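Local coordinates for secreted effector protein sseI (Salmonella enterica subsp. enterica serovar Typhimurium, PDB 4G29) that is a virulence factor of the cysteine protease superfamily, whose papain-like catalytic domain probably acts as a cysteine hydrolase on a host target, at residues 15-25 with 87-96. Numbering follows the deposited sequence.
Sequences DIDAAAYLEEL and KEGKDYVFDV
I16 runs alongside Y92, their side chains pointing opposite ways, where helix 18-26 and its lead-in loop pack on strand 90-95 of the antiparallel sheet in this papain-like fold. Its CG2 sits over one face of the phenol, 3.9 Å from the ring centroid and 19° off the normal, a CH-pi contact. Chi1 of 51° leaves this branch anti to the carbonyl carbon, while the extended chi2 (165°) carries CD1 along the ring to Y92 CD1, 3.7 Å away; a branched chain suits the place because both arms follow one ring. F94, flat and apolar, presents its edge to the helix: Y21 CD2 meets its CZ at 3.8 Å, the side chains crossing at about a right angle, and L25 CD1 reaches its CD2 and also V96 CG1, 4.2 Å away. The short carboxylate of D17 N-caps the helix, OD1 accepting from A20 N. D95 OD1 is hydrogen-bonded to H80 NE2, consistent with a Cys-His-Asp triad completed by C42. The hydroxyl of Y92 suits the end where D15 is exposed, since it can bond a water: D15 CB abuts Y92 OH at 3.4 Å, and one water bridges this hydroxyl (3.0 Å) and D15 OD2, to which it donates at 2.6 Å.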
loop_
_atom_site.group_PDB
_atom_site.type_symbol
_atom_site.label_atom_id
_atom_site.label_comp_id
_atom_site.label_asym_id
_atom_site.label_seq_id
_atom_site.Cartn_x
_atom_site.Cartn_y
_atom_site.Cartn_z
ATOM N N ASP A 15 2.754 -18.361 3.403
ATOM C CA ASP A 15 1.375 -18.635 3.855
ATOM C C ASP A 15 0.441 -18.886 2.669
ATOM O O ASP A 15 -0.511 -19.667 2.773
ATOM C CB ASP A 15 0.786 -17.445 4.654
ATOM C CG ASP A 15 1.429 -17.223 6.038
ATOM O OD1 ASP A 15 2.317 -17.986 6.502
ATOM O OD2 ASP A 15 1.009 -16.228 6.687
ATOM N N ILE A 16 0.688 -18.178 1.565
ATOM C CA ILE A 16 -0.026 -18.370 0.283
ATOM C C ILE A 16 1.061 -18.516 -0.759
ATOM O O ILE A 16 2.204 -18.217 -0.461
ATOM C CB ILE A 16 -0.984 -17.167 -0.062
ATOM C CG1 ILE A 16 -0.241 -15.844 0.057
ATOM C CG2 ILE A 16 -2.264 -17.236 0.842
ATOM C CD1 ILE A 16 -0.951 -14.654 -0.583
ATOM N N ASP A 17 0.741 -18.933 -1.985
ATOM C CA ASP A 17 1.827 -19.090 -2.968
ATOM C C ASP A 17 2.185 -17.734 -3.614
ATOM O O ASP A 17 1.980 -17.507 -4.819
ATOM C CB ASP A 17 1.539 -20.157 -4.006
ATOM C CG ASP A 17 2.824 -20.677 -4.671
ATOM O OD1 ASP A 17 3.910 -20.009 -4.592
ATOM O OD2 ASP A 17 2.751 -21.761 -5.272
ATOM N N ALA A 18 2.730 -16.839 -2.790
ATOM C CA ALA A 18 3.046 -15.496 -3.250
ATOM C C ALA A 18 4.086 -15.472 -4.363
ATOM O O ALA A 18 3.980 -14.671 -5.298
ATOM C CB ALA A 18 3.511 -14.618 -2.086
ATOM N N ALA A 19 5.082 -16.352 -4.290
ATOM C CA ALA A 19 6.126 -16.359 -5.313
ATOM C C ALA A 19 5.517 -16.728 -6.664
ATOM O O ALA A 19 5.787 -16.071 -7.681
ATOM C CB ALA A 19 7.252 -17.329 -4.943
ATOM N N ALA A 20 4.633 -17.720 -6.666
ATOM C CA ALA A 20 3.944 -18.118 -7.898
ATOM C C ALA A 20 3.039 -17.019 -8.439
ATOM O O ALA A 20 2.986 -16.793 -9.655
ATOM C CB ALA A 20 3.134 -19.358 -7.704
ATOM N N TYR A 21 2.297 -16.372 -7.543
ATOM C CA TYR A 21 1.448 -15.264 -7.926
ATOM C C TYR A 21 2.235 -14.113 -8.543
ATOM O O TYR A 21 1.809 -13.544 -9.546
ATOM C CB TYR A 21 0.662 -14.754 -6.706
ATOM C CG TYR A 21 -0.385 -15.717 -6.176
ATOM C CD1 TYR A 21 -1.058 -16.644 -7.010
ATOM C CD2 TYR A 21 -0.755 -15.680 -4.859
ATOM C CE1 TYR A 21 -2.057 -17.509 -6.507
ATOM C CE2 TYR A 21 -1.752 -16.526 -4.362
ATOM C CZ TYR A 21 -2.376 -17.443 -5.191
ATOM O OH TYR A 21 -3.341 -18.266 -4.682
ATOM N N LEU A 22 3.387 -13.773 -7.960
ATOM C CA LEU A 22 4.225 -12.720 -8.553
ATOM C C LEU A 22 4.699 -13.098 -9.960
ATOM O O LEU A 22 4.641 -12.303 -10.888
ATOM C CB LEU A 22 5.386 -12.341 -7.660
ATOM C CG LEU A 22 6.282 -11.180 -8.133
ATOM C CD1 LEU A 22 5.434 -9.865 -8.262
ATOM C CD2 LEU A 22 7.475 -10.996 -7.216
ATOM N N GLU A 23 5.134 -14.334 -10.143
ATOM C CA GLU A 23 5.518 -14.777 -11.472
ATOM C C GLU A 23 4.388 -14.696 -12.485
ATOM O O GLU A 23 4.588 -14.315 -13.660
ATOM C CB GLU A 23 6.022 -16.224 -11.387
ATOM C CG GLU A 23 7.388 -16.316 -10.751
ATOM C CD GLU A 23 8.408 -15.390 -11.422
ATOM O OE1 GLU A 23 8.470 -15.370 -12.687
ATOM O OE2 GLU A 23 9.136 -14.679 -10.670
ATOM N N GLU A 24 3.197 -15.095 -12.047
ATOM C CA GLU A 24 2.035 -15.078 -12.914
ATOM C C GLU A 24 1.664 -13.636 -13.308
ATOM O O GLU A 24 1.393 -13.345 -14.470
ATOM C CB GLU A 24 0.911 -15.780 -12.169
ATOM C CG GLU A 24 -0.185 -16.247 -12.986
ATOM C CD GLU A 24 -1.176 -17.066 -12.177
ATOM O OE1 GLU A 24 -0.864 -17.504 -11.011
ATOM O OE2 GLU A 24 -2.278 -17.243 -12.749
ATOM N N LEU A 25 1.704 -12.728 -12.342
ATOM C CA LEU A 25 1.493 -11.312 -12.642
ATOM C C LEU A 25 2.512 -10.812 -13.673
ATOM O O LEU A 25 2.184 -10.059 -14.635
ATOM C CB LEU A 25 1.549 -10.486 -11.360
ATOM C CG LEU A 25 0.306 -10.645 -10.520
ATOM C CD1 LEU A 25 0.690 -10.215 -9.103
ATOM C CD2 LEU A 25 -0.867 -9.824 -11.103
ATOM N N LYS A 87 -8.295 -14.724 2.429
ATOM C CA LYS A 87 -8.184 -16.083 1.956
ATOM C C LYS A 87 -8.140 -16.968 3.189
ATOM O O LYS A 87 -7.200 -16.907 3.973
ATOM C CB LYS A 87 -6.917 -16.213 1.123
ATOM C CG LYS A 87 -6.669 -17.580 0.539
ATOM C CD LYS A 87 -6.899 -17.644 -0.956
ATOM C CE LYS A 87 -6.626 -19.080 -1.431
ATOM N NZ LYS A 87 -7.046 -19.291 -2.811
ATOM N N GLU A 88 -9.200 -17.737 3.386
ATOM C CA GLU A 88 -9.275 -18.695 4.484
ATOM C C GLU A 88 -9.171 -18.033 5.850
ATOM O O GLU A 88 -8.493 -18.537 6.769
ATOM C CB GLU A 88 -8.207 -19.774 4.315
ATOM C CG GLU A 88 -8.424 -20.570 3.027
ATOM C CD GLU A 88 -7.259 -21.460 2.643
ATOM O OE1 GLU A 88 -6.088 -21.138 2.973
ATOM O OE2 GLU A 88 -7.523 -22.486 1.990
ATOM N N GLY A 89 -9.881 -16.925 5.993
ATOM C CA GLY A 89 -9.936 -16.207 7.263
ATOM C C GLY A 89 -8.783 -15.313 7.604
ATOM O O GLY A 89 -8.757 -14.756 8.695
ATOM N N LYS A 90 -7.821 -15.157 6.691
ATOM C CA LYS A 90 -6.733 -14.204 6.909
ATOM C C LYS A 90 -6.659 -13.230 5.743
ATOM O O LYS A 90 -6.949 -13.605 4.601
ATOM C CB LYS A 90 -5.393 -14.904 7.101
ATOM C CG LYS A 90 -5.395 -15.848 8.277
ATOM C CD LYS A 90 -4.030 -16.494 8.461
ATOM C CE LYS A 90 -3.820 -17.617 7.466
ATOM N NZ LYS A 90 -4.606 -18.856 7.812
ATOM N N ASP A 91 -6.293 -11.995 6.066
ATOM C CA ASP A 91 -6.068 -10.937 5.064
ATOM C C ASP A 91 -4.643 -10.976 4.520
ATOM O O ASP A 91 -3.686 -11.159 5.265
ATOM C CB ASP A 91 -6.342 -9.579 5.681
ATOM C CG ASP A 91 -7.852 -9.229 5.742
ATOM O OD1 ASP A 91 -8.676 -9.970 5.168
ATOM O OD2 ASP A 91 -8.211 -8.181 6.370
ATOM N N TYR A 92 -4.528 -10.798 3.199
ATOM C CA TYR A 92 -3.257 -10.588 2.504
ATOM C C TYR A 92 -3.281 -9.259 1.723
ATOM O O TYR A 92 -4.320 -8.835 1.228
ATOM C CB TYR A 92 -3.017 -11.789 1.564
ATOM C CG TYR A 92 -2.876 -13.055 2.360
ATOM C CD1 TYR A 92 -1.646 -13.441 2.889
ATOM C CD2 TYR A 92 -3.996 -13.794 2.695
ATOM C CE1 TYR A 92 -1.533 -14.602 3.632
ATOM C CE2 TYR A 92 -3.896 -14.917 3.442
ATOM C CZ TYR A 92 -2.655 -15.318 3.917
ATOM O OH TYR A 92 -2.522 -16.469 4.684
ATOM N N VAL A 93 -2.128 -8.628 1.651
ATOM C CA VAL A 93 -1.953 -7.377 0.951
ATOM C C VAL A 93 -1.034 -7.652 -0.227
ATOM O O VAL A 93 0.074 -8.136 -0.054
ATOM C CB VAL A 93 -1.368 -6.294 1.831
ATOM C CG1 VAL A 93 -1.327 -4.962 1.080
ATOM C CG2 VAL A 93 -2.217 -6.139 3.124
ATOM N N PHE A 94 -1.543 -7.380 -1.421
ATOM C CA PHE A 94 -0.752 -7.315 -2.643
ATOM C C PHE A 94 -0.354 -5.852 -2.842
ATOM O O PHE A 94 -1.211 -4.951 -3.054
ATOM C CB PHE A 94 -1.564 -7.834 -3.824
ATOM C CG PHE A 94 -1.660 -9.336 -3.931
ATOM C CD1 PHE A 94 -2.299 -10.102 -2.963
ATOM C CD2 PHE A 94 -1.252 -9.968 -5.116
ATOM C CE1 PHE A 94 -2.432 -11.511 -3.112
ATOM C CE2 PHE A 94 -1.402 -11.295 -5.288
ATOM C CZ PHE A 94 -1.967 -12.105 -4.269
ATOM N N ASP A 95 0.943 -5.600 -2.771
ATOM C CA ASP A 95 1.477 -4.261 -2.917
ATOM C C ASP A 95 2.677 -4.341 -3.840
ATOM O O ASP A 95 3.831 -4.215 -3.415
ATOM C CB ASP A 95 1.842 -3.717 -1.522
ATOM C CG ASP A 95 2.322 -2.262 -1.524
ATOM O OD1 ASP A 95 2.381 -1.639 -2.591
ATOM O OD2 ASP A 95 2.642 -1.769 -0.404
ATOM N N VAL A 96 2.371 -4.592 -5.105
ATOM C CA VAL A 96 3.372 -4.885 -6.113
ATOM C C VAL A 96 4.135 -3.650 -6.650
ATOM O O VAL A 96 5.023 -3.809 -7.467
ATOM C CB VAL A 96 2.833 -5.768 -7.265
ATOM C CG1 VAL A 96 2.135 -7.063 -6.731
ATOM C CG2 VAL A 96 1.849 -5.024 -8.154
HETATM O O HOH W 1 -1.346 -15.260 7.118
#